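Local coordinates for protein putative ferredoxin (Hydrogenobacter thermophilus, PDB 7M1O) that binds a single [4Fe-4S] cluster and, as a ferredoxin, probably carries electrons one at a time between redox partners, at residues Thr11-Leu17 with Glu61-Ser66. Numbering follows the deposited sequence.
Sequences TCTSCEL and ECPAGS. Unlike the reference sequence in segment 61-66: Ala64 (reference Ser). With SF4 (iron/sulfur cluster), chain C.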
ATOM      1  N   THR A  11       9.042  -1.643   8.450  1.00 29.67           N
ATOM      2  CA  THR A  11       9.387  -0.223   8.500  1.00 28.65           C
ATOM      3  C   THR A  11       8.177   0.688   8.698  1.00 27.17           C
ATOM      4  O   THR A  11       8.335   1.870   9.005  1.00 26.78           O
ATOM      5  CB  THR A  11      10.113   0.209   7.214  1.00 28.41           C
ATOM      6  OG1 THR A  11       9.268  -0.029   6.081  1.00 28.50           O
ATOM      7  CG2 THR A  11      11.414  -0.564   7.047  1.00 28.92           C
ATOM      8  N   CYS A  12       6.976   0.146   8.513  1.00 26.14           N
ATOM      9  CA  CYS A  12       5.749   0.923   8.672  1.00 25.66           C
ATOM     10  C   CYS A  12       5.631   1.493  10.081  1.00 25.30           C
ATOM     11  O   CYS A  12       5.858   0.789  11.064  1.00 24.58           O
ATOM     12  CB  CYS A  12       4.527   0.063   8.357  1.00 24.57           C
ATOM     13  SG  CYS A  12       2.945   0.870   8.709  1.00 21.58           S
ATOM     14  N   THR A  13       5.264   2.769  10.168  1.00 26.86           N
ATOM     15  CA  THR A  13       5.187   3.465  11.449  1.00 27.78           C
ATOM     16  C   THR A  13       3.742   3.728  11.869  1.00 25.48           C
ATOM     17  O   THR A  13       3.489   4.509  12.789  1.00 24.83           O
ATOM     18  CB  THR A  13       5.953   4.798  11.393  1.00 27.03           C
ATOM     19  OG1 THR A  13       5.422   5.616  10.346  1.00 27.26           O
ATOM     20  CG2 THR A  13       7.433   4.546  11.133  1.00 27.30           C
ATOM     21  N   SER A  14       2.803   3.071  11.192  1.00 24.01           N
ATOM     22  CA  SER A  14       1.388   3.124  11.556  1.00 22.02           C
ATOM     23  C   SER A  14       0.826   4.542  11.517  1.00 20.23           C
ATOM     24  O   SER A  14       0.013   4.920  12.361  1.00 19.71           O
ATOM     25  CB  SER A  14       1.182   2.526  12.949  1.00 21.93           C
ATOM     26  OG  SER A  14       1.646   1.188  12.999  1.00 21.84           O
ATOM     27  N   CYS A  15       1.254   5.319  10.527  1.00 19.21           N
ATOM     28  CA  CYS A  15       0.831   6.710  10.412  1.00 18.50           C
ATOM     29  C   CYS A  15      -0.589   6.840   9.851  1.00 18.55           C
ATOM     30  O   CYS A  15      -1.177   7.921   9.884  1.00 19.71           O
ATOM     31  CB  CYS A  15       1.811   7.480   9.532  1.00 18.86           C
ATOM     32  SG  CYS A  15       1.476   7.330   7.777  1.00 19.65           S
ATOM     33  N   GLU A  16      -1.113   5.735   9.324  1.00 18.34           N
ATOM     34  CA  GLU A  16      -2.505   5.618   8.876  1.00 19.72           C
ATOM     35  C   GLU A  16      -2.809   6.323   7.551  1.00 18.47           C
ATOM     36  O   GLU A  16      -3.960   6.348   7.119  1.00 17.41           O
ATOM     37  CB  GLU A  16      -3.472   6.150   9.949  1.00 23.63           C
ATOM     38  CG  GLU A  16      -3.213   5.619  11.357  1.00 27.38           C
ATOM     39  CD  GLU A  16      -4.376   5.857  12.311  1.00 31.09           C
ATOM     40  OE1 GLU A  16      -5.454   6.294  11.856  1.00 31.08           O
ATOM     41  OE2 GLU A  16      -4.212   5.602  13.523  1.00 32.10           O
ATOM     42  N   LEU A  17      -1.793   6.872   6.895  1.00 19.85           N
ATOM     43  CA  LEU A  17      -2.029   7.653   5.682  1.00 19.71           C
ATOM     44  C   LEU A  17      -2.583   6.803   4.544  1.00 17.75           C
ATOM     45  O   LEU A  17      -3.598   7.152   3.944  1.00 16.82           O
ATOM     46  CB  LEU A  17      -0.744   8.342   5.219  1.00 22.29           C
ATOM     47  CG  LEU A  17      -0.888   9.200   3.955  1.00 24.43           C
ATOM     48  CD1 LEU A  17      -1.855  10.356   4.184  1.00 24.88           C
ATOM     49  CD2 LEU A  17       0.466   9.721   3.501  1.00 25.06           C
ATOM     50  N   GLU A  61       4.317   9.512  -0.545  1.00 20.61           N
ATOM     51  CA  GLU A  61       3.957  10.243   0.664  1.00 21.02           C
ATOM     52  C   GLU A  61       4.186   9.437   1.938  1.00 19.54           C
ATOM     53  O   GLU A  61       4.256  10.009   3.024  1.00 19.96           O
ATOM     54  CB  GLU A  61       2.496  10.684   0.590  1.00 23.94           C
ATOM     55  CG  GLU A  61       2.255  11.814  -0.399  1.00 28.12           C
ATOM     56  CD  GLU A  61       0.784  12.079  -0.647  1.00 31.56           C
ATOM     57  OE1 GLU A  61      -0.058  11.276  -0.193  1.00 35.04           O
ATOM     58  OE2 GLU A  61       0.468  13.094  -1.299  1.00 30.30           O
ATOM     59  N   CYS A  62       4.300   8.119   1.811  1.00 18.24           N
ATOM     60  CA  CYS A  62       4.585   7.276   2.968  1.00 19.15           C
ATOM     61  C   CYS A  62       5.854   7.765   3.665  1.00 20.52           C
ATOM     62  O   CYS A  62       6.918   7.814   3.046  1.00 20.57           O
ATOM     63  CB  CYS A  62       4.742   5.813   2.555  1.00 18.68           C
ATOM     64  SG  CYS A  62       5.296   4.733   3.902  1.00 19.07           S
ATOM     65  N   PRO A  63       5.748   8.135   4.953  1.00 20.71           N
ATOM     66  CA  PRO A  63       6.892   8.732   5.652  1.00 20.09           C
ATOM     67  C   PRO A  63       8.057   7.768   5.863  1.00 20.14           C
ATOM     68  O   PRO A  63       9.184   8.219   6.053  1.00 19.22           O
ATOM     69  CB  PRO A  63       6.293   9.152   6.997  1.00 18.83           C
ATOM     70  CG  PRO A  63       5.170   8.211   7.212  1.00 19.28           C
ATOM     71  CD  PRO A  63       4.589   7.970   5.851  1.00 19.70           C
ATOM     72  N   ALA A  64       7.785   6.465   5.819  1.00 21.05           N
ATOM     73  CA  ALA A  64       8.792   5.458   6.147  1.00 21.98           C
ATOM     74  C   ALA A  64       9.312   4.717   4.916  1.00 22.22           C
ATOM     75  O   ALA A  64      10.189   3.857   5.029  1.00 22.58           O
ATOM     76  CB  ALA A  64       8.220   4.467   7.146  1.00 21.94           C
ATOM     77  N   GLY A  65       8.781   5.045   3.744  1.00 21.43           N
ATOM     78  CA  GLY A  65       9.181   4.368   2.524  1.00 20.50           C
ATOM     79  C   GLY A  65       8.838   2.889   2.583  1.00 20.14           C
ATOM     80  O   GLY A  65       9.554   2.052   2.027  1.00 18.93           O
ATOM     81  N   SER A  66       7.736   2.577   3.260  1.00 21.67           N
ATOM     82  CA  SER A  66       7.332   1.194   3.496  1.00 25.57           C
ATOM     83  C   SER A  66       6.543   0.629   2.324  1.00 26.82           C
ATOM     84  O   SER A  66       6.509  -0.584   2.114  1.00 29.74           O
ATOM     85  CB  SER A  66       6.490   1.095   4.769  1.00 29.14           C
ATOM     86  OG  SER A  66       7.195   1.597   5.888  1.00 31.78           O
TER
HETATM   87 FE1  SF4 C 101       2.623   2.609   7.274  1.00 19.94          FE
HETATM   88 FE2  SF4 C 101       3.507   4.106   5.164  1.00 19.96          FE
HETATM   89 FE3  SF4 C 101       1.845   5.217   7.023  1.00 20.69          FE
HETATM   90 FE4  SF4 C 101       0.880   3.327   5.299  1.00 19.33          FE
HETATM   91  S1  SF4 C 101       1.669   5.394   4.760  1.00 18.50           S
HETATM   92  S2  SF4 C 101       0.517   3.442   7.546  1.00 20.24           S
HETATM   93  S3  SF4 C 101       2.707   1.975   5.088  1.00 18.57           S
HETATM   94  S4  SF4 C 101       3.963   4.447   7.372  1.00 19.52           S
HETATM   95  O   HOH W   1      10.632  -0.448   3.483  1.00 27.09           O
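Thr11 OG1 is gripped by Ser66 OG, by a water and, weakly, by Asp8 O. It shares a hydrogen bond of 2.6 Å with Ser66 OG, and either hydroxyl could donate. The water, 3.0 Å from Thr11 OG1, also reaches Gly65 O and bridges the two segments. Thr11 OG1 sits between its backbone N and carbonyl carbon (chi1 59°), which turns it to the serine, while CG2 lies beside the backbone N, anti to the carbonyl carbon.

Between the segments lies the cluster. Cys12, Cys15 and Cys62 each bind a different iron through SG, and Cys18 is the fourth ligand. Cys12, Cys15 and Cys18 form the CxxCxxC motif, and Cys62 is the distant cysteine followed by proline, as in ferredoxins. Backbone N-H groups donate hydrogen bonds to the ligand sulfurs: Ser14 N to Cys12 SG and Leu17 N to Cys15 SG. Ser66 N does the same to Cys62 SG, at 3.3 Å. Such bonds would probably draw charge off the thiolates and help tune the reduction potential.

Apolar contacts add to the join. The Pro63 ring lies alongside Cys15, with CD 3.7 Å from Cys15 SG. Ala64, an engineered residue, sets CB 3.2 Å from Thr11 O and near Thr13 CG2. Leu17 CD2 packs on Glu61 CB at 3.7 Å, the two side chains crossing at about a right angle. Glu61 OE1 forms a salt bridge with Arg21 in helix 17-21.

Segment 11-17 runs from the loop after strand 3-7 into helix 17-21, while segment 61-66 links helix 52-61 to strand 67-71.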